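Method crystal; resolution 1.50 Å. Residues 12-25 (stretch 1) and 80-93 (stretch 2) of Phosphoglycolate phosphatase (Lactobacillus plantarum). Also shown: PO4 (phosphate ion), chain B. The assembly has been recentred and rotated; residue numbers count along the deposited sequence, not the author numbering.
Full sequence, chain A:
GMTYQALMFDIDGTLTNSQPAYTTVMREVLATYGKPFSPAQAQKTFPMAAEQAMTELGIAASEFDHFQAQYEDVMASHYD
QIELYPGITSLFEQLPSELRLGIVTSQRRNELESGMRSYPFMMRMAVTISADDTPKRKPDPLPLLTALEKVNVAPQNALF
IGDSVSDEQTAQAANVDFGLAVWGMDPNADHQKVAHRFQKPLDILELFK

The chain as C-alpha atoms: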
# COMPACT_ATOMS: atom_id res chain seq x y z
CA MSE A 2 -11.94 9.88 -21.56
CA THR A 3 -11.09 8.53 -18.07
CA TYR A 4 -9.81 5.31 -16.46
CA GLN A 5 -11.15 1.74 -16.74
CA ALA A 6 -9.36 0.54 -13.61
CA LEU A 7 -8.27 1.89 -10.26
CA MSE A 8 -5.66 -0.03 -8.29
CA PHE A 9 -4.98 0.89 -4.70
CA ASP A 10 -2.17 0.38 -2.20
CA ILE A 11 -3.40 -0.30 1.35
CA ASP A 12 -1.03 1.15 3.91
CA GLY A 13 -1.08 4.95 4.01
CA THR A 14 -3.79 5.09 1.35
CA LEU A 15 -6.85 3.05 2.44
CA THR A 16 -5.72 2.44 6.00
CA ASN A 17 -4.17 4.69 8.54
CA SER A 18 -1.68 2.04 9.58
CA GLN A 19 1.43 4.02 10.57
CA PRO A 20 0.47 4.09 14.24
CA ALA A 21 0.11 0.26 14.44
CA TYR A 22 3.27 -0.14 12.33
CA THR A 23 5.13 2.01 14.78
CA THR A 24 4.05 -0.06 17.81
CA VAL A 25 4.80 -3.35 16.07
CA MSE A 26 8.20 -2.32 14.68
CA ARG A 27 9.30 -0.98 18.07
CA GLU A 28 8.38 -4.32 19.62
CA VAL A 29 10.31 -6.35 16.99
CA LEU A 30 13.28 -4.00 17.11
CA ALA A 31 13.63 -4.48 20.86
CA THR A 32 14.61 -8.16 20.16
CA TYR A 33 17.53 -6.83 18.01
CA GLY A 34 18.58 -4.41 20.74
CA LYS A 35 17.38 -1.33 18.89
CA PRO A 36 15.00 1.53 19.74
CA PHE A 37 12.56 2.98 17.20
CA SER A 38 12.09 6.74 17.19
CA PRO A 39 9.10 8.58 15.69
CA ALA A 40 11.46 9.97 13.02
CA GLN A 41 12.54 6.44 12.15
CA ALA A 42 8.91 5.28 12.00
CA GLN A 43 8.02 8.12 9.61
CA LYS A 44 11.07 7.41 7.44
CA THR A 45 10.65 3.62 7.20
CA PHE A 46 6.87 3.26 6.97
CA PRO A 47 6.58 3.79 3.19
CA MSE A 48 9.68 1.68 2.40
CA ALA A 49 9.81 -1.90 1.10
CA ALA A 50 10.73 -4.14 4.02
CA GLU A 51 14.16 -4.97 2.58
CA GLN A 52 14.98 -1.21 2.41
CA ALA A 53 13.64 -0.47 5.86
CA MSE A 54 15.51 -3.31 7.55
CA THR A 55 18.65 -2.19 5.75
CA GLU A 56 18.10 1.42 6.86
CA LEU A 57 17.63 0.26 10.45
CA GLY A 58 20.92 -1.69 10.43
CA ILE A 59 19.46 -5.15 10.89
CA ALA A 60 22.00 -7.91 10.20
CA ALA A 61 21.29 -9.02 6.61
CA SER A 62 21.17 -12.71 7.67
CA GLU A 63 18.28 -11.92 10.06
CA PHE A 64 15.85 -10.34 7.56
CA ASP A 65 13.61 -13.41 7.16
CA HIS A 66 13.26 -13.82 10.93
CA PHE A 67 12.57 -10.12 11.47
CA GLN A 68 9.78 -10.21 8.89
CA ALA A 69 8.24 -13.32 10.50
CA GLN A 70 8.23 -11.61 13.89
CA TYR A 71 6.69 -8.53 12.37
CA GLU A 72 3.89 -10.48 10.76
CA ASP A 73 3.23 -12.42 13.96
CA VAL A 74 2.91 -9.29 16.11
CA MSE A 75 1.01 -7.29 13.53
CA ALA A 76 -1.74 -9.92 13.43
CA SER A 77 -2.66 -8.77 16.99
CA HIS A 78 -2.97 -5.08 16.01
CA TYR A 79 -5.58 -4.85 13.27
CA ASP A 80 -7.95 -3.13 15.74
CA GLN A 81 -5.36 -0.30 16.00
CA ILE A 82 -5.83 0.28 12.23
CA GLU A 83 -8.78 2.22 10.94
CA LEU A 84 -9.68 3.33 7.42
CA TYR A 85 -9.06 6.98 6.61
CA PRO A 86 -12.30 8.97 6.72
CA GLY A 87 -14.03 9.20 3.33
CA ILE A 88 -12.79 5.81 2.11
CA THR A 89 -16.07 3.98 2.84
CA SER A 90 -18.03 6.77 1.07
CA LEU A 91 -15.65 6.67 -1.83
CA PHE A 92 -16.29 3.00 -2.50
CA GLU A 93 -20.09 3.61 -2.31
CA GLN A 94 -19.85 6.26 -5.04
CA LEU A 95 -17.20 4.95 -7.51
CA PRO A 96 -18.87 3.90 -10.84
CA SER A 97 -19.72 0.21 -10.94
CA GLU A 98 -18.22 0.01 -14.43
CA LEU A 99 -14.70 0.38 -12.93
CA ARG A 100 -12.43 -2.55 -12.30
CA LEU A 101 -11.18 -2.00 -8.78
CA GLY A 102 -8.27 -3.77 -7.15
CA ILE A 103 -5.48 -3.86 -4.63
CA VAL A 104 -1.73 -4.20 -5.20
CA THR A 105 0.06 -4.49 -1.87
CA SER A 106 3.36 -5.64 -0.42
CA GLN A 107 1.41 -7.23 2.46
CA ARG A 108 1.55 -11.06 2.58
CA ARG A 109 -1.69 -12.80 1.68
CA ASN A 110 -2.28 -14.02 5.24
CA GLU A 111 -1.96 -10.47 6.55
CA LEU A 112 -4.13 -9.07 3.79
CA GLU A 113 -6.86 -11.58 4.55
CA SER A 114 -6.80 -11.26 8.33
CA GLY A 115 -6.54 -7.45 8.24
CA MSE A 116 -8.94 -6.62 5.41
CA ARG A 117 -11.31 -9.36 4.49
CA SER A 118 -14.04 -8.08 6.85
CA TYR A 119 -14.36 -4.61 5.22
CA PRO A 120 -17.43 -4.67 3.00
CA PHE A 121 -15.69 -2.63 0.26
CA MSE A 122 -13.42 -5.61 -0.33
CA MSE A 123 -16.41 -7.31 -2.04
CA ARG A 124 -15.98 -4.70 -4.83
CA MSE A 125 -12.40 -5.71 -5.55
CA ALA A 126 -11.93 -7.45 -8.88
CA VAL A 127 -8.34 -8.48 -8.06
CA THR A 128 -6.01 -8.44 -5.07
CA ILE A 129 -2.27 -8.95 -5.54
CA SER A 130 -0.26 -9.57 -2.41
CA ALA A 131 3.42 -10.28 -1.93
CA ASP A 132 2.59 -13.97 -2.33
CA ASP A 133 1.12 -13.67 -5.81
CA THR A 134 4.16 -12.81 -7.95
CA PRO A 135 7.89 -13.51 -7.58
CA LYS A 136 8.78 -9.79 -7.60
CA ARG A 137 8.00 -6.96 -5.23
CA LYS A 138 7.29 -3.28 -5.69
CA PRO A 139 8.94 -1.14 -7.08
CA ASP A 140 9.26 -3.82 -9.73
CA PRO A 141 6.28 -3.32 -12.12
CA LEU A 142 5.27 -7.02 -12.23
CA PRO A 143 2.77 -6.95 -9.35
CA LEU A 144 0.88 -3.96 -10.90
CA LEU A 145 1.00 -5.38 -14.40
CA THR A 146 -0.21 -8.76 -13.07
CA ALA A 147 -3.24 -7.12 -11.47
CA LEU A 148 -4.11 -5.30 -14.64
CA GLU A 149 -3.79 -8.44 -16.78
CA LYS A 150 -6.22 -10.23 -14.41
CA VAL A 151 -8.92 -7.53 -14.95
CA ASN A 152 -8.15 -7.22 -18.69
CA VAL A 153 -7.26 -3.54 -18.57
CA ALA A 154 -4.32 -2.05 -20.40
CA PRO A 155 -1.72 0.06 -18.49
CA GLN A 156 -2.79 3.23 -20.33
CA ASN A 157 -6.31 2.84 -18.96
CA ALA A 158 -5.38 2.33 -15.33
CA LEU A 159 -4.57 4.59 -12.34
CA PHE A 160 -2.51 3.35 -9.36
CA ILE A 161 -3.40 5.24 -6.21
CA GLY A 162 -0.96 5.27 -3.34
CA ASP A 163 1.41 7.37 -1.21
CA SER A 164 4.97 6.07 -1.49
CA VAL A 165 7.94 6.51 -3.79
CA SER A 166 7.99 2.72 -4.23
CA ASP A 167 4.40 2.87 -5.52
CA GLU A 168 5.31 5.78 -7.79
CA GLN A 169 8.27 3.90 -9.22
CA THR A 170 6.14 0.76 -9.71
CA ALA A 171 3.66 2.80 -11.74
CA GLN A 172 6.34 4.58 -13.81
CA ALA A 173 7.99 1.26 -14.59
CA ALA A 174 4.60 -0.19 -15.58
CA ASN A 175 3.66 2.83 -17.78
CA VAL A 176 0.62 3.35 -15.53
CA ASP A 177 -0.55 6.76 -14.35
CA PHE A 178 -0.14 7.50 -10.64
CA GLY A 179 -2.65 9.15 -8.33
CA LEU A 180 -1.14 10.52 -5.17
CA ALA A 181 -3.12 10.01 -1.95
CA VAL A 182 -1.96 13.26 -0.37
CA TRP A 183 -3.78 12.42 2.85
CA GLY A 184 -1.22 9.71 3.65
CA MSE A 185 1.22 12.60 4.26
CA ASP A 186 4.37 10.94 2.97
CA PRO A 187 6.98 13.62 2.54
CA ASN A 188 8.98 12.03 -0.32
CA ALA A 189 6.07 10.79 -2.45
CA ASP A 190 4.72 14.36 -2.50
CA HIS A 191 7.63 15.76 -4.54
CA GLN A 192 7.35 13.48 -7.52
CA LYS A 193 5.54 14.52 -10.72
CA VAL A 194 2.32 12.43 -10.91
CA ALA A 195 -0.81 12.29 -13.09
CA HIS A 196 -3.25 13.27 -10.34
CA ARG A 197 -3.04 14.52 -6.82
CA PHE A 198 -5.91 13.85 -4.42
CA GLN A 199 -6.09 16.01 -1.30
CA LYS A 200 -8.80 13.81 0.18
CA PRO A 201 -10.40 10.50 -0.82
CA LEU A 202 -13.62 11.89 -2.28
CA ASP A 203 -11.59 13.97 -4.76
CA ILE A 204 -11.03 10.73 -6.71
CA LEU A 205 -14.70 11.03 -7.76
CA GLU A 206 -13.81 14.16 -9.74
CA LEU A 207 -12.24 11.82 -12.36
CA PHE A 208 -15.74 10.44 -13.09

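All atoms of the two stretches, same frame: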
# COMPACT_ATOMS: atom_id res chain seq x y z
N ASP A 12 -1.60 0.42 2.77
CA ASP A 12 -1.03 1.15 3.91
C ASP A 12 -0.72 2.58 3.56
O ASP A 12 0.02 2.83 2.62
CB ASP A 12 0.24 0.44 4.40
CG ASP A 12 -0.02 -0.93 4.94
OD1 ASP A 12 -0.64 -1.03 6.04
OD2 ASP A 12 0.40 -1.93 4.27
N GLY A 13 -1.27 3.53 4.33
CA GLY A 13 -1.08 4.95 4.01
C GLY A 13 -1.97 5.51 2.93
O GLY A 13 -1.84 6.68 2.54
N THR A 14 -2.90 4.69 2.43
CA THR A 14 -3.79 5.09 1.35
C THR A 14 -5.24 4.76 1.75
O THR A 14 -6.05 5.65 1.92
CB THR A 14 -3.45 4.36 0.02
OG1 THR A 14 -2.12 4.74 -0.38
CG2 THR A 14 -4.42 4.76 -1.10
N LEU A 15 -5.55 3.49 1.95
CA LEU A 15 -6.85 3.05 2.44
C LEU A 15 -6.87 3.07 3.96
O LEU A 15 -7.85 3.51 4.57
CB LEU A 15 -7.19 1.65 1.92
CG LEU A 15 -7.25 1.48 0.41
CD1 LEU A 15 -7.63 0.03 0.12
CD2 LEU A 15 -8.23 2.45 -0.23
N THR A 16 -5.82 2.52 4.55
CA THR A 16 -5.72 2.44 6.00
C THR A 16 -4.68 3.35 6.57
O THR A 16 -3.59 3.56 5.99
CB THR A 16 -5.40 1.03 6.51
OG1 THR A 16 -4.19 0.56 5.91
CG2 THR A 16 -6.57 0.08 6.22
N ASN A 17 -5.05 3.87 7.73
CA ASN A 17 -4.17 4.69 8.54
C ASN A 17 -3.38 3.79 9.47
O ASN A 17 -3.64 3.74 10.67
CB ASN A 17 -4.91 5.80 9.31
CG ASN A 17 -3.96 6.75 10.00
OD1 ASN A 17 -2.76 6.78 9.75
ND2 ASN A 17 -4.51 7.53 10.90
N SER A 18 -2.42 3.10 8.88
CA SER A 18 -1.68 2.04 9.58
C SER A 18 -0.33 2.42 10.23
O SER A 18 0.26 1.58 10.90
CB SER A 18 -1.53 0.84 8.62
OG SER A 18 -0.87 1.17 7.40
N GLN A 19 0.15 3.64 10.04
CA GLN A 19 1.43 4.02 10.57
C GLN A 19 1.46 3.89 12.08
O GLN A 19 2.48 3.48 12.63
CB GLN A 19 1.83 5.44 10.17
CG GLN A 19 3.27 5.74 10.51
CD GLN A 19 3.76 7.01 9.87
OE1 GLN A 19 3.37 7.36 8.76
NE2 GLN A 19 4.62 7.73 10.59
N PRO A 20 0.40 4.31 12.78
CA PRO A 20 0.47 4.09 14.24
C PRO A 20 0.71 2.63 14.66
O PRO A 20 1.59 2.37 15.48
CB PRO A 20 -0.86 4.63 14.73
CG PRO A 20 -1.23 5.68 13.74
CD PRO A 20 -0.79 5.09 12.40
N ALA A 21 -0.07 1.70 14.13
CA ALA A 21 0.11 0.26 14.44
C ALA A 21 1.49 -0.23 14.00
O ALA A 21 2.18 -0.93 14.76
CB ALA A 21 -0.99 -0.59 13.83
N TYR A 22 1.92 0.19 12.81
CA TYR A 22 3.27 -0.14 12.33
C TYR A 22 4.33 0.27 13.33
O TYR A 22 5.29 -0.47 13.58
CB TYR A 22 3.50 0.59 11.00
CG TYR A 22 4.94 0.60 10.52
CD1 TYR A 22 5.42 -0.45 9.76
CD2 TYR A 22 5.79 1.67 10.78
CE1 TYR A 22 6.71 -0.46 9.30
CE2 TYR A 22 7.12 1.67 10.34
CZ TYR A 22 7.56 0.61 9.59
OH TYR A 22 8.84 0.59 9.13
N THR A 23 4.16 1.46 13.86
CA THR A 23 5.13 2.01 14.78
C THR A 23 5.25 1.11 16.01
O THR A 23 6.34 0.76 16.42
CB THR A 23 4.82 3.48 15.14
OG1 THR A 23 4.85 4.26 13.94
CG2 THR A 23 5.87 3.98 16.16
N THR A 24 4.11 0.78 16.61
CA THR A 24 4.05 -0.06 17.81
C THR A 24 4.69 -1.44 17.53
O THR A 24 5.48 -1.95 18.28
CB THR A 24 2.56 -0.25 18.22
OG1 THR A 24 2.01 1.03 18.59
CG2 THR A 24 2.37 -1.21 19.38
N VAL A 25 4.37 -2.01 16.39
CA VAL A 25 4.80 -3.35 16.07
C VAL A 25 6.30 -3.33 15.80
O VAL A 25 7.04 -4.13 16.34
CB VAL A 25 4.06 -3.90 14.85
CG1 VAL A 25 4.71 -5.22 14.41
CG2 VAL A 25 2.55 -4.07 15.14
N ASP A 80 -6.99 -4.06 15.11
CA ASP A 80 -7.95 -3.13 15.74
C ASP A 80 -7.37 -1.72 16.01
O ASP A 80 -8.11 -0.80 16.36
CB ASP A 80 -8.54 -3.72 17.03
N GLN A 81 -6.05 -1.58 15.89
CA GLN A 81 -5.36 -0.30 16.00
C GLN A 81 -5.30 0.38 14.62
O GLN A 81 -4.70 1.44 14.49
CB GLN A 81 -3.94 -0.56 16.54
CG GLN A 81 -2.99 0.63 16.86
CD GLN A 81 -1.64 0.16 17.57
OE1 GLN A 81 -1.39 -1.04 17.76
NE2 GLN A 81 -0.79 1.13 17.94
N ILE A 82 -5.86 -0.25 13.60
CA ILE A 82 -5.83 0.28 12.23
C ILE A 82 -7.24 0.58 11.80
O ILE A 82 -8.10 -0.27 11.84
CB ILE A 82 -5.20 -0.72 11.28
CG1 ILE A 82 -3.75 -0.99 11.71
CG2 ILE A 82 -5.23 -0.19 9.89
CD1 ILE A 82 -3.06 -2.10 10.96
N GLU A 83 -7.48 1.82 11.43
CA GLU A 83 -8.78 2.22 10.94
C GLU A 83 -8.60 2.70 9.50
O GLU A 83 -7.49 3.13 9.10
CB GLU A 83 -9.37 3.30 11.84
CG GLU A 83 -9.69 2.84 13.28
CD GLU A 83 -11.16 2.56 13.52
N LEU A 84 -9.67 2.64 8.72
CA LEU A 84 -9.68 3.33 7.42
C LEU A 84 -9.57 4.84 7.62
O LEU A 84 -10.05 5.41 8.59
CB LEU A 84 -10.95 3.04 6.63
CG LEU A 84 -11.25 1.57 6.35
CD1 LEU A 84 -12.63 1.45 5.75
CD2 LEU A 84 -10.20 0.95 5.48
N TYR A 85 -8.95 5.52 6.67
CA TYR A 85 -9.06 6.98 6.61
C TYR A 85 -10.52 7.38 6.40
O TYR A 85 -11.25 6.70 5.70
CB TYR A 85 -8.24 7.50 5.44
CG TYR A 85 -6.75 7.57 5.72
CD1 TYR A 85 -6.21 8.55 6.57
CD2 TYR A 85 -5.87 6.64 5.17
CE1 TYR A 85 -4.82 8.64 6.80
CE2 TYR A 85 -4.50 6.70 5.42
CZ TYR A 85 -3.98 7.69 6.23
OH TYR A 85 -2.62 7.76 6.49
N PRO A 86 -10.94 8.51 6.99
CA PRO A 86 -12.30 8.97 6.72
C PRO A 86 -12.48 9.30 5.24
O PRO A 86 -11.54 9.80 4.60
CB PRO A 86 -12.43 10.22 7.59
CG PRO A 86 -11.14 10.46 8.24
CD PRO A 86 -10.17 9.41 7.86
N GLY A 87 -13.65 8.97 4.72
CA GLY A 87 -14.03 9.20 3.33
C GLY A 87 -13.84 7.97 2.46
O GLY A 87 -14.40 7.89 1.38
N ILE A 88 -13.04 7.00 2.92
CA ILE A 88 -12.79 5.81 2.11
C ILE A 88 -14.05 4.97 1.91
O ILE A 88 -14.35 4.56 0.79
CB ILE A 88 -11.65 4.96 2.75
CG1 ILE A 88 -10.32 5.70 2.65
CG2 ILE A 88 -11.53 3.57 2.10
CD1 ILE A 88 -9.78 5.90 1.29
N THR A 89 -14.83 4.76 2.97
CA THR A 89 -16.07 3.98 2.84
C THR A 89 -17.07 4.65 1.86
O THR A 89 -17.70 3.97 1.04
CB THR A 89 -16.75 3.75 4.24
OG1 THR A 89 -16.94 5.01 4.89
CG2 THR A 89 -15.90 2.85 5.11
N SER A 90 -17.17 5.99 1.95
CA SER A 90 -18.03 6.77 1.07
C SER A 90 -17.55 6.73 -0.35
O SER A 90 -18.33 6.75 -1.31
CB SER A 90 -18.05 8.23 1.51
OG SER A 90 -18.51 8.35 2.84
N LEU A 91 -16.24 6.72 -0.51
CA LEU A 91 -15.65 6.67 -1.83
C LEU A 91 -16.10 5.41 -2.55
O LEU A 91 -16.50 5.45 -3.69
CB LEU A 91 -14.14 6.74 -1.76
CG LEU A 91 -13.38 6.46 -3.06
CD1 LEU A 91 -13.62 7.57 -4.05
CD2 LEU A 91 -11.90 6.24 -2.76
N PHE A 92 -15.97 4.27 -1.88
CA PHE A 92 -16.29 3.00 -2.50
C PHE A 92 -17.82 2.81 -2.76
O PHE A 92 -18.21 2.11 -3.69
CB PHE A 92 -15.62 1.86 -1.70
CG PHE A 92 -14.16 1.74 -1.97
CD1 PHE A 92 -13.73 1.24 -3.17
CD2 PHE A 92 -13.21 2.13 -1.05
CE1 PHE A 92 -12.40 1.15 -3.48
CE2 PHE A 92 -11.84 2.03 -1.33
CZ PHE A 92 -11.43 1.55 -2.54
N GLU A 93 -18.65 3.55 -2.02
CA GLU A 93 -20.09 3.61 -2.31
C GLU A 93 -20.39 4.38 -3.59
O GLU A 93 -21.42 4.15 -4.22
CB GLU A 93 -20.88 4.28 -1.18
CG GLU A 93 -20.60 3.81 0.24
CD GLU A 93 -21.24 2.51 0.57
OE1 GLU A 93 -21.67 1.81 -0.37
OE2 GLU A 93 -21.31 2.18 1.78
P PO4 B . 1.41 -1.54 1.06
O1 PO4 B . 2.15 -2.06 -0.21
O2 PO4 B . -0.09 -1.81 1.25
O3 PO4 B . 1.61 -0.00 1.10
O4 PO4 B . 2.10 -2.14 2.29
O HOH W 1 -0.82 5.55 8.02
O HOH W 2 -2.66 2.31 12.87
O HOH W 3 -5.79 4.03 12.31

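Stretch 2 runs antiparallel to stretch 1, the closest CA atoms pairing Thr16 with Leu84 (4.3 Å); together they bury 742 Å². At the start, Gln81 has an extended side chain (chi1 and chi2 both t) that reaches the helix of stretch 1, where its NE2 donates to Thr24 OG1 (2.9 Å, 152° at the hydrogen). The Gln81 carbonyl takes a proton from water 2, which also joins Asn17 O and Ala21 N.

Ile82 supplies apolar contacts: its CG1 lies 3.5 Å from Ala21 CB, and its CG2 3.6 Å from Thr16 CB. The short strand pairing follows. Asn17 N donates to Glu83 O (2.9 Å, 164°), while water 3 bridges Glu83 N and Asn17 O, a pair that does not bond directly. Leu84 CA sits 3.4 Å from Leu15 O, a CA-H...O contact, and the same carbonyl accepts from Tyr85 N (3.1 Å, 159°).

The Tyr85 ring carries Asn17 over one face: Asn17 CB is 3.8 Å from the ring centroid, 16° off the normal, a CH-pi geometry. Water 1 links Tyr85 OH, Asn17 OD1 and Gln19 N.

After the type II turn from Tyr85 to Ile88, the helix brings two side chains to Leu15, whose CD2 lies 4.1 Å from Ile88 CD1 and 3.8 Å from Phe92 CE2, at the ring edge.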